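Local structure of UspA domain-containing protein (Pyrococcus horikoshii, 2DUM) at residues A[10-15]-A[81-86]; A[99-104]-A[110-115]. The protein is of unknown function but belongs to the universal stress protein A family, some members of which bind ATP. All blocks are in the same frame, centred on the assembly; numbering follows the deposited sequence.

In the fold
From the N terminus the chain runs along strand 7-11 into contact 1, which joins the turn after that strand to helix 69-90. The 65 residues between its segments include helix 16-28, strand 35-43 and the unmodelled residues 52-63. After helix 69-90 comes strand 95-103, an outermost strand of the five-stranded parallel sheet, and contact 2 closes the short step from it to helix 105-115. The contacts are therefore in series, neither nested nor crossed. Their centres lie about 15 Å apart, and their nearest atoms, about 6 Å apart, do not touch. Together they tie helices 69-90 and 105-115 to the same sheet of order 3-2-1-4-5.

Contact 1. Residues A[10-15]-A[81-86]; sequences FPTDFS and QEKAEE
K83 reaches from helix 69-90 to T12, in the turn that follows the first strand of the Rossmann-like universal stress protein fold. K83 accounts for more than half of the 145 Å² buried here. The chain is almost fully extended, with CG anti to the backbone N (chi1 175°), and this length bridges a backbone gap of 9.7 Å between T12 CA and K83 CA. It meets the shorter T12 side chain tip to tip, and K83 NZ donates a hydrogen bond of 2.6 Å to T12 OG1. The same oxygen closes an ST turn by accepting from F14 N at 2.8 Å, with an N-H...O angle of 144°. Two donors thus grip one hydroxyl oxygen, linking the helix to the start of the turn.

The aromatic ring of F14 lies obliquely beside the aliphatic part of the lysine, K83 CD being 4.3 Å from F14 CE1. Y19 of helix 16-28 makes a cation-pi contact with K83, giving this buried ammonium a second partner. From strand 35-43, H40 bonds to T12 O through ND1 and meets the F14 ring edge-to-face. Beyond the ST turn, S15 stands at the N-cap of helix 16-28: its OG bonds to the backbone N of A18, and also weakly to D13 OD2 at 2.9 Å.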
# COMPACT_ATOMS: atom_id res chain seq x y z
N PHE A 10 -3.26 11.52 3.11
CA PHE A 10 -2.17 11.15 3.92
C PHE A 10 -2.49 11.71 5.24
O PHE A 10 -2.43 12.91 5.42
CB PHE A 10 -0.91 11.86 3.40
CG PHE A 10 0.22 11.75 4.32
CD1 PHE A 10 0.39 12.64 5.31
CD2 PHE A 10 1.04 10.68 4.26
CE1 PHE A 10 1.36 12.53 6.22
CE2 PHE A 10 2.06 10.54 5.20
CZ PHE A 10 2.21 11.51 6.17
N PRO A 11 -2.95 10.88 6.13
CA PRO A 11 -3.11 11.09 7.54
C PRO A 11 -1.86 11.19 8.39
O PRO A 11 -1.04 10.24 8.44
CB PRO A 11 -3.87 9.88 7.94
CG PRO A 11 -4.63 9.53 6.61
CD PRO A 11 -3.54 9.61 5.71
N THR A 12 -1.75 12.34 9.07
CA THR A 12 -0.71 12.57 10.08
C THR A 12 -1.16 12.51 11.51
O THR A 12 -2.10 13.14 11.96
CB THR A 12 0.11 13.88 9.94
OG1 THR A 12 0.94 14.04 11.12
CG2 THR A 12 -0.81 15.11 9.79
N ASP A 13 -0.33 11.80 12.23
CA ASP A 13 -0.60 11.28 13.51
C ASP A 13 -0.03 12.28 14.42
O ASP A 13 -0.04 12.12 15.61
CB ASP A 13 0.28 10.04 13.55
CG ASP A 13 -0.03 9.17 14.73
OD1 ASP A 13 -0.88 9.69 15.48
OD2 ASP A 13 0.56 8.04 14.90
N PHE A 14 0.51 13.32 13.84
CA PHE A 14 1.47 14.13 14.52
C PHE A 14 2.51 13.33 15.23
O PHE A 14 3.43 13.94 15.72
CB PHE A 14 0.83 15.15 15.43
CG PHE A 14 0.23 16.25 14.67
CD1 PHE A 14 0.99 16.92 13.74
CD2 PHE A 14 -1.15 16.55 14.79
CE1 PHE A 14 0.38 17.94 12.97
CE2 PHE A 14 -1.78 17.58 14.01
CZ PHE A 14 -1.04 18.27 13.10
N SER A 15 2.41 12.00 15.24
CA SER A 15 3.43 11.15 15.84
C SER A 15 4.83 11.27 15.24
O SER A 15 5.05 11.92 14.22
CB SER A 15 3.05 9.68 15.70
OG SER A 15 3.15 9.24 14.34
N GLN A 81 -1.07 23.28 9.78
CA GLN A 81 -1.08 24.20 8.69
C GLN A 81 0.33 24.76 8.49
O GLN A 81 0.65 25.40 7.49
CB GLN A 81 -2.22 25.24 8.76
CG GLN A 81 -2.65 25.76 7.32
CD GLN A 81 -1.56 26.71 6.57
OE1 GLN A 81 -1.34 27.90 6.98
NE2 GLN A 81 -0.91 26.17 5.48
N GLU A 82 1.24 24.43 9.36
CA GLU A 82 2.55 24.77 8.95
C GLU A 82 3.34 23.57 8.34
O GLU A 82 4.20 23.78 7.52
CB GLU A 82 3.25 25.57 10.05
CG GLU A 82 3.58 24.75 11.34
CD GLU A 82 4.94 23.98 11.22
OE1 GLU A 82 5.93 24.36 11.95
OE2 GLU A 82 5.02 23.03 10.39
N LYS A 83 3.01 22.33 8.71
CA LYS A 83 3.58 21.08 8.14
C LYS A 83 2.94 20.84 6.79
O LYS A 83 3.26 19.92 6.08
CB LYS A 83 3.26 19.90 9.08
CG LYS A 83 3.65 18.50 8.66
CD LYS A 83 3.01 17.40 9.57
CE LYS A 83 3.28 15.83 9.12
NZ LYS A 83 3.26 14.56 10.11
N ALA A 84 1.96 21.68 6.49
CA ALA A 84 1.31 21.76 5.18
C ALA A 84 2.39 21.94 4.19
O ALA A 84 2.42 21.26 3.20
CB ALA A 84 0.40 22.94 5.08
N GLU A 85 3.28 22.87 4.45
CA GLU A 85 4.20 23.26 3.40
C GLU A 85 5.52 22.44 3.28
O GLU A 85 6.21 22.59 2.28
CB GLU A 85 4.39 24.79 3.33
CG GLU A 85 4.99 25.37 1.98
CD GLU A 85 4.04 25.40 0.70
OE1 GLU A 85 2.77 25.68 0.78
OE2 GLU A 85 4.63 25.17 -0.41
N GLU A 86 5.84 21.57 4.22
CA GLU A 86 7.00 20.65 3.99
C GLU A 86 6.60 19.22 3.41
O GLU A 86 7.33 18.55 2.62
CB GLU A 86 7.98 20.66 5.19
CG GLU A 86 8.43 19.28 5.77
CD GLU A 86 7.65 18.77 7.03
OE1 GLU A 86 6.66 19.42 7.46
OE2 GLU A 86 8.03 17.69 7.60

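Contact 2. Residues A[99-104]-A[110-115]; sequences IIRFGI and VKVAEE
I99 and R101, on an outer strand of the sheet, pack against V112 and E115 of the next helix. This is the first half of a beta-alpha-beta crossover in the Rossmann-like fold, for helix 105-115 leads on to parallel strand 120-124 beyond strands 35-43 and 7-11. The axes of the two short segments approach to 10.9 Å, and their N-to-C directions differ by 136°, so the chain largely reverses between strand and helix. I99 and R101 point to this helix, whereas I100 and F102 touch helix 69-90, which places the two helices on opposite faces of the sheet.

The tightly packed part is centred on buried V112, whose two methyls serve different neighbours. V112 CG1 lies 4.0 Å from I99 CD1, an apolar contact in which the two side chains lie alongside one another, running in opposite directions; L39 of strand 35-43 touches both residues. V112 CG2 sits over one face of the R101 guanidinium and also 3.9 Å from R101 CG. The arginine chain bends at chi2 (-70°) and again at chi3. The exact height of the methyl above the guanidinium is doubtful.

Toward solvent the contact becomes polar and looser. K111 is exposed, and K111 CB, 4.8 Å from R101 NH1, is its nearest side-chain approach to the strand segment; its NZ forms salt bridges with D107 and E108. E108 also pairs with R101 NH2, so one carboxylate probably offsets both positive charges. Exposed E115 approaches R101 from the guanidinium edge, its carboxylate plane turned 50° from the guanidinium. R101 NH1 is almost equally far from both oxygens, 3.1 Å from E115 OE2 in the salt bridge and 3.2 Å from E115 OE1.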
# COMPACT_ATOMS: atom_id res chain seq x y z
N ILE A 99 -7.18 19.12 6.08
CA ILE A 99 -8.45 18.90 6.69
C ILE A 99 -8.21 18.38 8.10
O ILE A 99 -7.22 17.67 8.38
CB ILE A 99 -9.22 17.85 5.99
CG1 ILE A 99 -9.34 18.08 4.49
CG2 ILE A 99 -10.59 17.83 6.51
CD1 ILE A 99 -10.11 16.95 3.85
N ILE A 100 -9.12 18.75 8.99
CA ILE A 100 -9.10 18.49 10.43
C ILE A 100 -10.51 18.01 10.63
O ILE A 100 -11.47 18.76 10.31
CB ILE A 100 -9.04 19.80 11.26
CG1 ILE A 100 -7.61 20.21 11.65
CG2 ILE A 100 -9.61 19.60 12.59
CD1 ILE A 100 -6.53 20.55 10.47
N ARG A 101 -10.64 16.77 11.15
CA ARG A 101 -11.94 16.27 11.53
C ARG A 101 -11.81 15.78 12.93
O ARG A 101 -10.70 15.52 13.36
CB ARG A 101 -12.36 15.13 10.60
CG ARG A 101 -12.12 15.37 9.08
CD ARG A 101 -13.02 16.40 8.44
NE ARG A 101 -13.94 15.80 7.49
CZ ARG A 101 -14.47 14.55 7.55
NH1 ARG A 101 -15.32 14.16 6.57
NH2 ARG A 101 -14.16 13.67 8.55
N PHE A 102 -12.93 15.71 13.66
CA PHE A 102 -13.03 14.98 14.97
C PHE A 102 -13.48 13.56 14.79
O PHE A 102 -14.27 13.27 13.89
CB PHE A 102 -13.98 15.71 15.94
CG PHE A 102 -13.43 16.99 16.34
CD1 PHE A 102 -13.85 18.16 15.71
CD2 PHE A 102 -12.35 17.02 17.22
CE1 PHE A 102 -13.24 19.42 16.01
CE2 PHE A 102 -11.71 18.25 17.52
CZ PHE A 102 -12.16 19.46 16.92
N GLY A 103 -13.04 12.64 15.62
CA GLY A 103 -13.69 11.33 15.51
C GLY A 103 -12.83 10.14 15.76
O GLY A 103 -11.85 10.22 16.53
N ILE A 104 -13.19 9.01 15.16
CA ILE A 104 -12.32 7.83 15.35
C ILE A 104 -11.38 7.81 14.18
O ILE A 104 -11.82 7.77 13.01
CB ILE A 104 -13.07 6.42 15.58
CG1 ILE A 104 -14.18 6.18 14.52
CG2 ILE A 104 -13.53 6.29 17.05
CD1 ILE A 104 -14.83 7.52 13.90
N VAL A 110 -11.35 6.97 6.44
CA VAL A 110 -12.05 6.28 5.41
C VAL A 110 -13.20 7.14 4.85
O VAL A 110 -13.57 7.13 3.66
CB VAL A 110 -12.62 5.02 5.99
CG1 VAL A 110 -13.52 4.35 4.95
CG2 VAL A 110 -11.50 4.12 6.39
N LYS A 111 -13.77 7.90 5.76
CA LYS A 111 -14.87 8.79 5.41
C LYS A 111 -14.35 9.80 4.43
O LYS A 111 -14.87 9.91 3.34
CB LYS A 111 -15.58 9.41 6.65
CG LYS A 111 -16.98 8.79 6.92
CD LYS A 111 -17.32 8.51 8.37
CE LYS A 111 -17.59 9.81 9.07
NZ LYS A 111 -17.66 9.61 10.57
N VAL A 112 -13.28 10.47 4.80
CA VAL A 112 -12.69 11.50 3.96
C VAL A 112 -12.07 10.92 2.68
O VAL A 112 -12.11 11.55 1.65
CB VAL A 112 -11.58 12.24 4.71
CG1 VAL A 112 -10.67 13.00 3.74
CG2 VAL A 112 -12.14 13.19 5.83
N ALA A 113 -11.47 9.74 2.73
CA ALA A 113 -10.96 9.18 1.51
C ALA A 113 -12.09 9.25 0.55
O ALA A 113 -11.99 9.94 -0.46
CB ALA A 113 -10.54 7.79 1.72
N GLU A 114 -13.19 8.58 0.89
CA GLU A 114 -14.23 8.31 -0.11
C GLU A 114 -14.88 9.54 -0.67
O GLU A 114 -15.28 9.56 -1.85
CB GLU A 114 -15.31 7.35 0.39
CG GLU A 114 -15.98 6.61 -0.79
CD GLU A 114 -15.12 5.40 -1.28
OE1 GLU A 114 -14.46 4.71 -0.41
OE2 GLU A 114 -15.09 5.14 -2.53
N GLU A 115 -14.98 10.53 0.20
CA GLU A 115 -15.66 11.77 -0.09
C GLU A 115 -14.88 12.76 -0.96
O GLU A 115 -15.52 13.62 -1.57
CB GLU A 115 -15.94 12.57 1.20
CG GLU A 115 -16.83 12.01 2.27
CD GLU A 115 -16.65 12.82 3.57
OE1 GLU A 115 -17.27 12.47 4.60
OE2 GLU A 115 -15.85 13.81 3.58